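PDB 3U55: phosphoribosylaminoimidazole-succinocarboxamide synthase from Pyrococcus horikoshii, which catalyses the ATP-dependent joining of L-aspartate to carboxyaminoimidazole ribonucleotide, forming SAICAR in de novo purine biosynthesis. Local coordinates for residues A[53-58]-A[229-234]; A[88-93]-A[151-156]; A[146-151]-A[184-189]. One frame throughout, in Å; residues are numbered along the deposited sequence. Where two conformers were deposited one is given.

Interaction 1 (A[53-58]-A[229-234]); sequences SVIFFK and ERITGE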
loop_
_atom_site.group_PDB
_atom_site.type_symbol
_atom_site.label_atom_id
_atom_site.label_comp_id
_atom_site.label_asym_id
_atom_site.label_seq_id
_atom_site.Cartn_x
_atom_site.Cartn_y
_atom_site.Cartn_z
ATOM N N SER A 53 -14.718 19.310 -15.788
ATOM C CA SER A 53 -15.331 18.082 -15.276
ATOM C C SER A 53 -16.454 17.623 -16.202
ATOM O O SER A 53 -16.522 16.454 -16.574
ATOM C CB SER A 53 -15.864 18.276 -13.853
ATOM O OG SER A 53 -14.811 18.347 -12.908
ATOM N N VAL A 54 -17.320 18.561 -16.581
ATOM C CA VAL A 54 -18.421 18.287 -17.507
ATOM C C VAL A 54 -17.896 17.703 -18.816
ATOM O O VAL A 54 -18.392 16.673 -19.283
ATOM C CB VAL A 54 -19.276 19.557 -17.762
ATOM C CG1 VAL A 54 -20.261 19.339 -18.898
ATOM C CG2 VAL A 54 -20.025 19.938 -16.510
ATOM N N ILE A 55 -16.882 18.349 -19.390
ATOM C CA ILE A 55 -16.271 17.869 -20.626
ATOM C C ILE A 55 -15.788 16.416 -20.480
ATOM O O ILE A 55 -16.109 15.561 -21.310
ATOM C CB ILE A 55 -15.110 18.781 -21.089
ATOM C CG1 ILE A 55 -15.657 20.124 -21.592
ATOM C CG2 ILE A 55 -14.290 18.097 -22.185
ATOM C CD1 ILE A 55 -14.637 21.245 -21.613
ATOM N N PHE A 56 -15.021 16.145 -19.422
ATOM C CA PHE A 56 -14.488 14.803 -19.197
ATOM C C PHE A 56 -15.575 13.770 -18.905
ATOM O O PHE A 56 -15.527 12.672 -19.453
ATOM C CB PHE A 56 -13.416 14.799 -18.105
ATOM C CG PHE A 56 -12.146 15.534 -18.483
ATOM C CD1 PHE A 56 -11.464 15.230 -19.663
ATOM C CD2 PHE A 56 -11.616 16.508 -17.640
ATOM C CE1 PHE A 56 -10.280 15.901 -20.004
ATOM C CE2 PHE A 56 -10.438 17.176 -17.961
ATOM C CZ PHE A 56 -9.768 16.878 -19.149
ATOM N N PHE A 57 -16.546 14.111 -18.057
ATOM C CA PHE A 57 -17.667 13.196 -17.768
ATOM C C PHE A 57 -18.428 12.810 -19.031
ATOM O O PHE A 57 -18.758 11.637 -19.224
ATOM C CB PHE A 57 -18.659 13.781 -16.758
ATOM C CG PHE A 57 -18.156 13.818 -15.332
ATOM C CD1 PHE A 57 -17.408 12.772 -14.803
ATOM C CD2 PHE A 57 -18.475 14.899 -14.508
ATOM C CE1 PHE A 57 -16.960 12.813 -13.475
ATOM C CE2 PHE A 57 -18.035 14.949 -13.182
ATOM C CZ PHE A 57 -17.276 13.908 -12.666
ATOM N N LYS A 58 -18.717 13.797 -19.879
ATOM C CA LYS A 58 -19.436 13.541 -21.128
ATOM C C LYS A 58 -18.646 12.614 -22.046
ATOM O O LYS A 58 -19.209 11.679 -22.619
ATOM C CB LYS A 58 -19.782 14.853 -21.840
ATOM C CG LYS A 58 -20.964 15.588 -21.226
ATOM C CD LYS A 58 -21.140 16.963 -21.856
ATOM C CE LYS A 58 -22.441 17.613 -21.404
ATOM N NZ LYS A 58 -22.541 19.025 -21.875
ATOM N N GLU A 229 -8.502 26.055 -22.934
ATOM C CA GLU A 229 -8.387 26.539 -24.312
ATOM C C GLU A 229 -7.952 25.442 -25.272
ATOM O O GLU A 229 -8.499 25.318 -26.367
ATOM C CB GLU A 229 -7.414 27.720 -24.396
ATOM C CG GLU A 229 -7.966 29.022 -23.825
ATOM C CD GLU A 229 -6.925 30.131 -23.755
ATOM O OE1 GLU A 229 -6.039 30.186 -24.637
ATOM O OE2 GLU A 229 -6.999 30.951 -22.815
ATOM N N ARG A 230 -6.969 24.649 -24.857
ATOM C CA ARG A 230 -6.486 23.531 -25.667
ATOM C C ARG A 230 -7.551 22.468 -25.899
ATOM O O ARG A 230 -7.619 21.884 -26.985
ATOM C CB ARG A 230 -5.267 22.890 -25.023
ATOM C CG ARG A 230 -4.008 23.681 -25.208
ATOM C CD ARG A 230 -2.822 22.769 -25.185
ATOM N NE ARG A 230 -1.688 23.419 -24.552
ATOM C CZ ARG A 230 -0.474 22.895 -24.472
ATOM N NH1 ARG A 230 -0.223 21.699 -24.995
ATOM N NH2 ARG A 230 0.491 23.573 -23.870
ATOM N N ILE A 231 -8.371 22.230 -24.877
ATOM C CA ILE A 231 -9.429 21.229 -24.957
ATOM C C ILE A 231 -10.619 21.734 -25.778
ATOM O O ILE A 231 -11.097 21.036 -26.678
ATOM C CB ILE A 231 -9.863 20.744 -23.545
ATOM C CG1 ILE A 231 -8.763 19.864 -22.938
ATOM C CG2 ILE A 231 -11.194 19.993 -23.602
ATOM C CD1 ILE A 231 -8.930 19.568 -21.461
ATOM N N THR A 232 -11.082 22.947 -25.484
ATOM C CA THR A 232 -12.272 23.490 -26.147
ATOM C C THR A 232 -12.004 24.106 -27.518
ATOM O O THR A 232 -12.877 24.096 -28.386
ATOM C CB THR A 232 -12.998 24.525 -25.267
ATOM O OG1 THR A 232 -12.136 25.643 -25.030
ATOM C CG2 THR A 232 -13.408 23.907 -23.938
ATOM N N GLY A 233 -10.802 24.649 -27.700
ATOM C CA GLY A 233 -10.466 25.403 -28.909
ATOM C C GLY A 233 -10.900 26.857 -28.823
ATOM O O GLY A 233 -10.867 27.578 -29.821
ATOM N N GLU A 234 -11.304 27.288 -27.630
ATOM C CA GLU A 234 -11.775 28.660 -27.418
ATOM C C GLU A 234 -11.431 29.194 -26.023
ATOM O O GLU A 234 -11.266 28.421 -25.076
ATOM C CB GLU A 234 -13.284 28.763 -27.684
ATOM C CG GLU A 234 -14.159 27.855 -26.818
ATOM C CD GLU A 234 -15.628 27.929 -27.188
#
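A helix-to-helix packing seam joins the middle of helix 45-62 to the C-terminal end of helix 220-232, where Ile55 and Phe56 meet Ile231 and Thr232. Ile55 and Ile231 put their CG2 methyls together, 3.9 Å apart. In both, CG2 lies anti to the backbone N while CG1 runs beside it (chi1 -71° in Ile55, -72° in Ile231), presenting one methyl branch of each to the other helix. Farther out, Ile55 CD1 reaches Thr232 CG2 at 3.7 Å, the two side chains crossing at about a right angle. Phe56 joins through the end of its ring: CZ approaches Ile231 CD1 to 3.6 Å, and the methyl comes at the ring obliquely. Ile231 was modelled in two conformers; its contacts here belong to one. Thr232 divides its two branches between different tasks. Its methyl serves the seam, while OG1 accepts the N-H of Glu234 in an ST turn (3.2 Å from Glu234 N, N-H...O angle 155°) and is also hydrogen-bonded to the carbonyl O of Tyr228. Gly233, with positive phi, lets the chain leave the helix. A valine in place of Thr232 would probably leave both the Glu234 N-H and the Tyr228 carbonyl without their hydroxyl partner, and the turn after the helix less firmly held. Tyr163 of helix 143-165 touches both Ile55 and Ile231, and Leu160 and Leu164 lie against Phe56. The cross-helix contacts are all between carbon atoms, so cohesion comes from apolar burial and shape; the side-chain hydrogen bonds of Thr232 serve its own helix end.

Interaction 2 (A[88-93]-A[151-156]); sequences LEVVVR and EIALKV. With SO4 (sulfate ion), chain B.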
loop_
_atom_site.group_PDB
_atom_site.type_symbol
_atom_site.label_atom_id
_atom_site.label_comp_id
_atom_site.label_asym_id
_atom_site.label_seq_id
_atom_site.Cartn_x
_atom_site.Cartn_y
_atom_site.Cartn_z
ATOM N N LEU A 88 -12.693 5.686 -0.722
ATOM C CA LEU A 88 -11.457 5.485 -1.479
ATOM C C LEU A 88 -11.085 6.680 -2.329
ATOM O O LEU A 88 -11.952 7.381 -2.848
ATOM C CB LEU A 88 -11.573 4.272 -2.414
ATOM C CG LEU A 88 -11.875 2.881 -1.852
ATOM C CD1 LEU A 88 -12.158 1.904 -3.004
ATOM C CD2 LEU A 88 -10.732 2.379 -0.967
ATOM N N GLU A 89 -9.778 6.890 -2.472
ATOM C CA GLU A 89 -9.238 7.681 -3.563
ATOM C C GLU A 89 -8.425 6.718 -4.427
ATOM O O GLU A 89 -7.563 6.005 -3.922
ATOM C CB GLU A 89 -8.384 8.835 -3.034
ATOM C CG GLU A 89 -9.228 9.930 -2.372
ATOM C CD GLU A 89 -8.402 10.993 -1.659
ATOM O OE1 GLU A 89 -9.016 11.852 -0.990
ATOM O OE2 GLU A 89 -7.154 10.974 -1.762
ATOM N N VAL A 90 -8.746 6.672 -5.715
ATOM C CA VAL A 90 -8.115 5.722 -6.633
ATOM C C VAL A 90 -7.216 6.522 -7.558
ATOM O O VAL A 90 -7.689 7.367 -8.318
ATOM C CB VAL A 90 -9.165 4.922 -7.433
ATOM C CG1 VAL A 90 -8.499 3.889 -8.357
ATOM C CG2 VAL A 90 -10.137 4.223 -6.481
ATOM N N VAL A 91 -5.916 6.268 -7.468
ATOM C CA VAL A 91 -4.945 7.040 -8.237
ATOM C C VAL A 91 -4.341 6.180 -9.360
ATOM O O VAL A 91 -3.813 5.100 -9.100
ATOM C CB VAL A 91 -3.839 7.604 -7.307
ATOM C CG1 VAL A 91 -2.827 8.401 -8.106
ATOM C CG2 VAL A 91 -4.459 8.457 -6.173
ATOM N N VAL A 92 -4.430 6.660 -10.599
ATOM C CA VAL A 92 -3.800 5.985 -11.738
ATOM C C VAL A 92 -2.604 6.819 -12.179
ATOM O O VAL A 92 -2.727 8.023 -12.329
ATOM C CB VAL A 92 -4.784 5.778 -12.927
ATOM C CG1 VAL A 92 -4.116 4.993 -14.066
ATOM C CG2 VAL A 92 -6.022 5.026 -12.484
ATOM N N ARG A 93 -1.457 6.176 -12.386
ATOM C CA ARG A 93 -0.219 6.900 -12.703
ATOM C C ARG A 93 0.456 6.304 -13.947
ATOM O O ARG A 93 0.684 5.093 -14.027
ATOM C CB ARG A 93 0.736 6.899 -11.490
ATOM C CG ARG A 93 0.014 6.854 -10.108
ATOM C CD ARG A 93 0.971 6.992 -8.902
ATOM N NE ARG A 93 1.374 8.381 -8.758
ATOM C CZ ARG A 93 1.123 9.177 -7.723
ATOM N NH1 ARG A 93 0.493 8.757 -6.622
ATOM N NH2 ARG A 93 1.546 10.423 -7.792
ATOM N N GLU A 151 -10.572 -1.830 -12.941
ATOM C CA GLU A 151 -10.890 -2.009 -14.358
ATOM C C GLU A 151 -11.454 -0.720 -14.956
ATOM O O GLU A 151 -11.002 -0.265 -16.019
ATOM C CB GLU A 151 -11.873 -3.179 -14.522
ATOM C CG GLU A 151 -12.280 -3.486 -15.946
ATOM C CD GLU A 151 -13.227 -4.675 -16.026
ATOM O OE1 GLU A 151 -13.078 -5.483 -16.962
ATOM O OE2 GLU A 151 -14.105 -4.815 -15.144
ATOM N N ILE A 152 -12.415 -0.113 -14.254
ATOM C CA ILE A 152 -12.981 1.168 -14.663
ATOM C C ILE A 152 -11.879 2.240 -14.723
ATOM O O ILE A 152 -11.736 2.930 -15.732
ATOM C CB ILE A 152 -14.126 1.639 -13.721
ATOM C CG1 ILE A 152 -15.328 0.683 -13.789
ATOM C CG2 ILE A 152 -14.578 3.047 -14.094
ATOM C CD1 ILE A 152 -16.319 0.846 -12.603
ATOM N N ALA A 153 -11.094 2.353 -13.652
ATOM C CA ALA A 153 -10.027 3.351 -13.578
ATOM C C ALA A 153 -9.024 3.216 -14.722
ATOM O O ALA A 153 -8.600 4.220 -15.301
ATOM C CB ALA A 153 -9.308 3.267 -12.227
ATOM N N LEU A 154 -8.647 1.979 -15.043
ATOM C CA LEU A 154 -7.713 1.734 -16.143
ATOM C C LEU A 154 -8.305 2.059 -17.513
ATOM O O LEU A 154 -7.591 2.545 -18.391
ATOM C CB LEU A 154 -7.178 0.295 -16.101
ATOM C CG LEU A 154 -6.157 0.015 -14.994
ATOM C CD1 LEU A 154 -5.854 -1.475 -14.910
ATOM C CD2 LEU A 154 -4.869 0.819 -15.194
ATOM N N LYS A 155 -9.597 1.785 -17.703
ATOM C CA LYS A 155 -10.276 2.179 -18.945
ATOM C C LYS A 155 -10.361 3.707 -19.067
ATOM O O LYS A 155 -10.026 4.272 -20.115
ATOM C CB LYS A 155 -11.664 1.531 -19.053
ATOM C CG LYS A 155 -12.440 1.969 -20.289
ATOM C CD LYS A 155 -13.722 1.181 -20.496
ATOM C CE LYS A 155 -14.529 1.822 -21.627
ATOM N NZ LYS A 155 -15.816 1.107 -21.874
ATOM N N VAL A 156 -10.799 4.364 -17.992
ATOM C CA VAL A 156 -10.804 5.831 -17.903
ATOM C C VAL A 156 -9.437 6.390 -18.278
ATOM O O VAL A 156 -9.335 7.338 -19.069
ATOM C CB VAL A 156 -11.202 6.316 -16.485
ATOM C CG1 VAL A 156 -10.945 7.824 -16.315
ATOM C CG2 VAL A 156 -12.680 5.971 -16.197
HETATM S S SO4 B . 0.213 12.487 -5.009
HETATM O O1 SO4 B . 1.227 12.067 -5.960
HETATM O O2 SO4 B . -0.637 13.518 -5.591
HETATM O O3 SO4 B . -0.575 11.310 -4.641
HETATM O O4 SO4 B . 0.857 13.041 -3.825
#
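Strand 88-93 packs against helix 151-156 with their N-to-C directions 42° apart and their axes 9.1 Å from one another at closest approach; the nearest CA atoms, those of Val92 and Ala153, are 7.0 Å apart. Alternate strand residues turn to the helix. The single methyl of Ala153 rests on two of them, with CB lying 3.7 Å from Val92 CG2 and 4.0 Å from Val90 CG1. In Val92, CG1 is anti to the backbone N (chi1 -177°), which leaves CG2 for Ala153 and directs CG1 to a looser contact with Leu154 CD2. Leu154 also packs on Tyr134 of the second subunit, placing this edge near the dimer interface.

On another side of the strand, Arg93 holds a sulfate ion, probably from the crystallisation liquor, at the edge of its guanidinium group. Arg93 NH2 donates an almost straight bond to sulfate O1 whose 2.5 Å length is doubtfully short, and NH1 adds a weak one to O3. Ser99 N and Arg198 NH1 also hydrogen-bond the ion, while Glu118 forms a salt bridge with Arg93. The strand thus combines two chemistries: small aliphatic groups allow a close approach of the helix, and a cationic side chain helps form an anion site.

Interaction 3 (A[146-151]-A[184-189]); sequences IKKIEE and GDIVLA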
loop_
_atom_site.group_PDB
_atom_site.type_symbol
_atom_site.label_atom_id
_atom_site.label_comp_id
_atom_site.label_asym_id
_atom_site.label_seq_id
_atom_site.Cartn_x
_atom_site.Cartn_y
_atom_site.Cartn_z
ATOM N N ILE A 146 -13.336 -4.293 -5.782
ATOM C CA ILE A 146 -12.018 -3.706 -6.036
ATOM C C ILE A 146 -11.573 -3.931 -7.480
ATOM O O ILE A 146 -11.110 -3.002 -8.135
ATOM C CB ILE A 146 -10.960 -4.212 -5.042
ATOM C CG1 ILE A 146 -11.225 -3.614 -3.660
ATOM C CG2 ILE A 146 -9.540 -3.830 -5.522
ATOM C CD1 ILE A 146 -11.077 -2.079 -3.582
ATOM N N LYS A 147 -11.728 -5.159 -7.975
ATOM C CA LYS A 147 -11.364 -5.474 -9.358
ATOM C C LYS A 147 -12.151 -4.639 -10.366
ATOM O O LYS A 147 -11.568 -4.105 -11.321
ATOM C CB LYS A 147 -11.528 -6.966 -9.654
ATOM C CG LYS A 147 -10.379 -7.825 -9.134
ATOM C CD LYS A 147 -10.714 -9.307 -9.238
ATOM C CE LYS A 147 -9.552 -10.174 -8.770
ATOM N NZ LYS A 147 -9.967 -11.600 -8.624
ATOM N N LYS A 148 -13.462 -4.513 -10.145
ATOM C CA LYS A 148 -14.315 -3.672 -10.996
ATOM C C LYS A 148 -13.870 -2.212 -10.985
ATOM O O LYS A 148 -13.812 -1.562 -12.037
ATOM C CB LYS A 148 -15.788 -3.774 -10.584
ATOM C CG LYS A 148 -16.493 -5.047 -11.052
ATOM C CD LYS A 148 -17.940 -5.086 -10.561
ATOM C CE LYS A 148 -18.774 -6.105 -11.345
ATOM N NZ LYS A 148 -18.171 -7.472 -11.325
ATOM N N ILE A 149 -13.554 -1.708 -9.794
ATOM C CA ILE A 149 -13.076 -0.332 -9.625
ATOM C C ILE A 149 -11.780 -0.077 -10.412
ATOM O O ILE A 149 -11.683 0.916 -11.133
ATOM C CB ILE A 149 -12.896 0.026 -8.122
ATOM C CG1 ILE A 149 -14.267 0.236 -7.458
ATOM C CG2 ILE A 149 -12.025 1.275 -7.955
ATOM C CD1 ILE A 149 -14.239 0.137 -5.919
ATOM N N GLU A 150 -10.802 -0.973 -10.283
ATOM C CA GLU A 150 -9.525 -0.794 -11.000
ATOM C C GLU A 150 -9.680 -0.939 -12.517
ATOM O O GLU A 150 -9.022 -0.235 -13.279
ATOM C CB GLU A 150 -8.433 -1.719 -10.444
ATOM C CG GLU A 150 -8.125 -1.410 -8.972
ATOM C CD GLU A 150 -6.820 -1.988 -8.456
ATOM O OE1 GLU A 150 -6.341 -3.020 -8.982
ATOM O OE2 GLU A 150 -6.293 -1.412 -7.478
ATOM N N GLU A 151 -10.572 -1.830 -12.941
ATOM C CA GLU A 151 -10.890 -2.009 -14.358
ATOM C C GLU A 151 -11.454 -0.720 -14.956
ATOM O O GLU A 151 -11.002 -0.265 -16.019
ATOM C CB GLU A 151 -11.873 -3.179 -14.522
ATOM C CG GLU A 151 -12.280 -3.486 -15.946
ATOM C CD GLU A 151 -13.227 -4.675 -16.026
ATOM O OE1 GLU A 151 -13.078 -5.483 -16.962
ATOM O OE2 GLU A 151 -14.105 -4.815 -15.144
ATOM N N GLY A 184 -26.690 -1.291 -7.560
ATOM C CA GLY A 184 -25.453 -1.955 -7.150
ATOM C C GLY A 184 -24.295 -1.770 -8.122
ATOM O O GLY A 184 -23.237 -2.390 -7.947
ATOM N N ASP A 185 -24.482 -0.919 -9.137
ATOM C CA ASP A 185 -23.426 -0.642 -10.118
ATOM C C ASP A 185 -22.430 0.379 -9.572
ATOM O O ASP A 185 -22.799 1.285 -8.825
ATOM C CB ASP A 185 -24.006 -0.110 -11.435
ATOM C CG ASP A 185 -24.814 -1.152 -12.190
ATOM O OD1 ASP A 185 -25.744 -0.757 -12.915
ATOM O OD2 ASP A 185 -24.520 -2.357 -12.075
ATOM N N ILE A 186 -21.176 0.239 -9.982
ATOM C CA ILE A 186 -20.113 1.127 -9.530
ATOM C C ILE A 186 -20.000 2.322 -10.476
ATOM O O ILE A 186 -19.813 2.167 -11.690
ATOM C CB ILE A 186 -18.780 0.360 -9.381
ATOM C CG1 ILE A 186 -18.948 -0.748 -8.330
ATOM C CG2 ILE A 186 -17.626 1.317 -9.009
ATOM C CD1 ILE A 186 -17.798 -1.731 -8.250
ATOM N N VAL A 187 -20.114 3.507 -9.891
ATOM C CA VAL A 187 -20.265 4.754 -10.629
ATOM C C VAL A 187 -19.144 5.738 -10.271
ATOM O O VAL A 187 -18.855 5.959 -9.094
ATOM C CB VAL A 187 -21.646 5.390 -10.317
ATOM C CG1 VAL A 187 -21.821 6.715 -11.038
ATOM C CG2 VAL A 187 -22.780 4.419 -10.688
ATOM N N LEU A 188 -18.526 6.312 -11.300
ATOM C CA LEU A 188 -17.481 7.323 -11.132
ATOM C C LEU A 188 -18.085 8.620 -10.597
ATOM O O LEU A 188 -19.067 9.132 -11.151
ATOM C CB LEU A 188 -16.775 7.578 -12.465
ATOM C CG LEU A 188 -15.610 8.561 -12.420
ATOM C CD1 LEU A 188 -14.568 8.059 -11.443
ATOM C CD2 LEU A 188 -15.009 8.762 -13.804
ATOM N N ALA A 189 -17.499 9.145 -9.524
ATOM C CA ALA A 189 -18.033 10.330 -8.842
ATOM C C ALA A 189 -17.013 11.470 -8.770
ATOM O O ALA A 189 -16.141 11.573 -9.636
ATOM C CB ALA A 189 -18.540 9.949 -7.449
#
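Ile186 projects from strand 186-188 toward helix 143-165 and meets Ile149 and Lys148, which occupy successive positions on the helix. The buried part is the isoleucine pair. Ile186 CG2 rests 3.9 Å from Ile149 CG1, and Ile186 CD1 comes within 4.1 Å of that same atom, so both methyls of the strand residue approach the Ile149 methylene from one side. The side chains cross at about a right angle. The branches of Ile186 are set by its first torsion: with CG1 beside the backbone N (chi1 -61°), CG2 falls anti to it and faces Ile149, whereas CG1 carries CD1 onward to the lysine. Ile149 is buried, with Leu88 and Val90 of strand 84-93 also packed against it, and this helps make the inner part of the contact continuous with the hydrophobic core.

The outer part lies at the solvent side, although its single closest approach is no longer than those inside. There Ile186 CD1 touches the aliphatic part of Lys148, 3.7 Å from CB and 4.1 Å from CD. The lysine chain runs extended past the methyl and then bends at its last torsion (chi4 55°), carrying NZ away from the strand to form a salt bridge with Asp144, earlier on the same helix. The methylenes can therefore shield the isoleucine while the charged end is paired within the helix, and the strand supplies no polar partner to the ammonium group.

Around this pair, Phe178 of strand 169-180 touches both Ile149 and Ile186, and Tyr86 of strand 84-93 adds to the packing of Ile186. Strand 186-188 pairs antiparallel with strand 169-180, through backbone bonding between Val187 and Gly179, so the contact lays helix 143-165 against the strand 186-188 part of the six-stranded antiparallel sheet.

How the interactions relate
Helix 143-165 ties the three sites together. Interactions 2 and 3 use consecutive parts of it, share Glu151, and reach the same six-stranded antiparallel sheet with centres about 9 Å apart; Ile152 CD1 of one packs on Ile186 O of the other. Their segments alternate along the chain in the order 88-93, 146-151, 151-156, 184-189. Interaction 1 encloses both in sequence, joining the first helix of the chain to the last. Its centre is about 20 Å from that of interaction 2, which it does not touch, and about 24 Å from that of interaction 3, although Phe57 touches Ala189. All three are packings within the SAICAR synthetase fold, linking early and late helices to the sheet through helix 143-165.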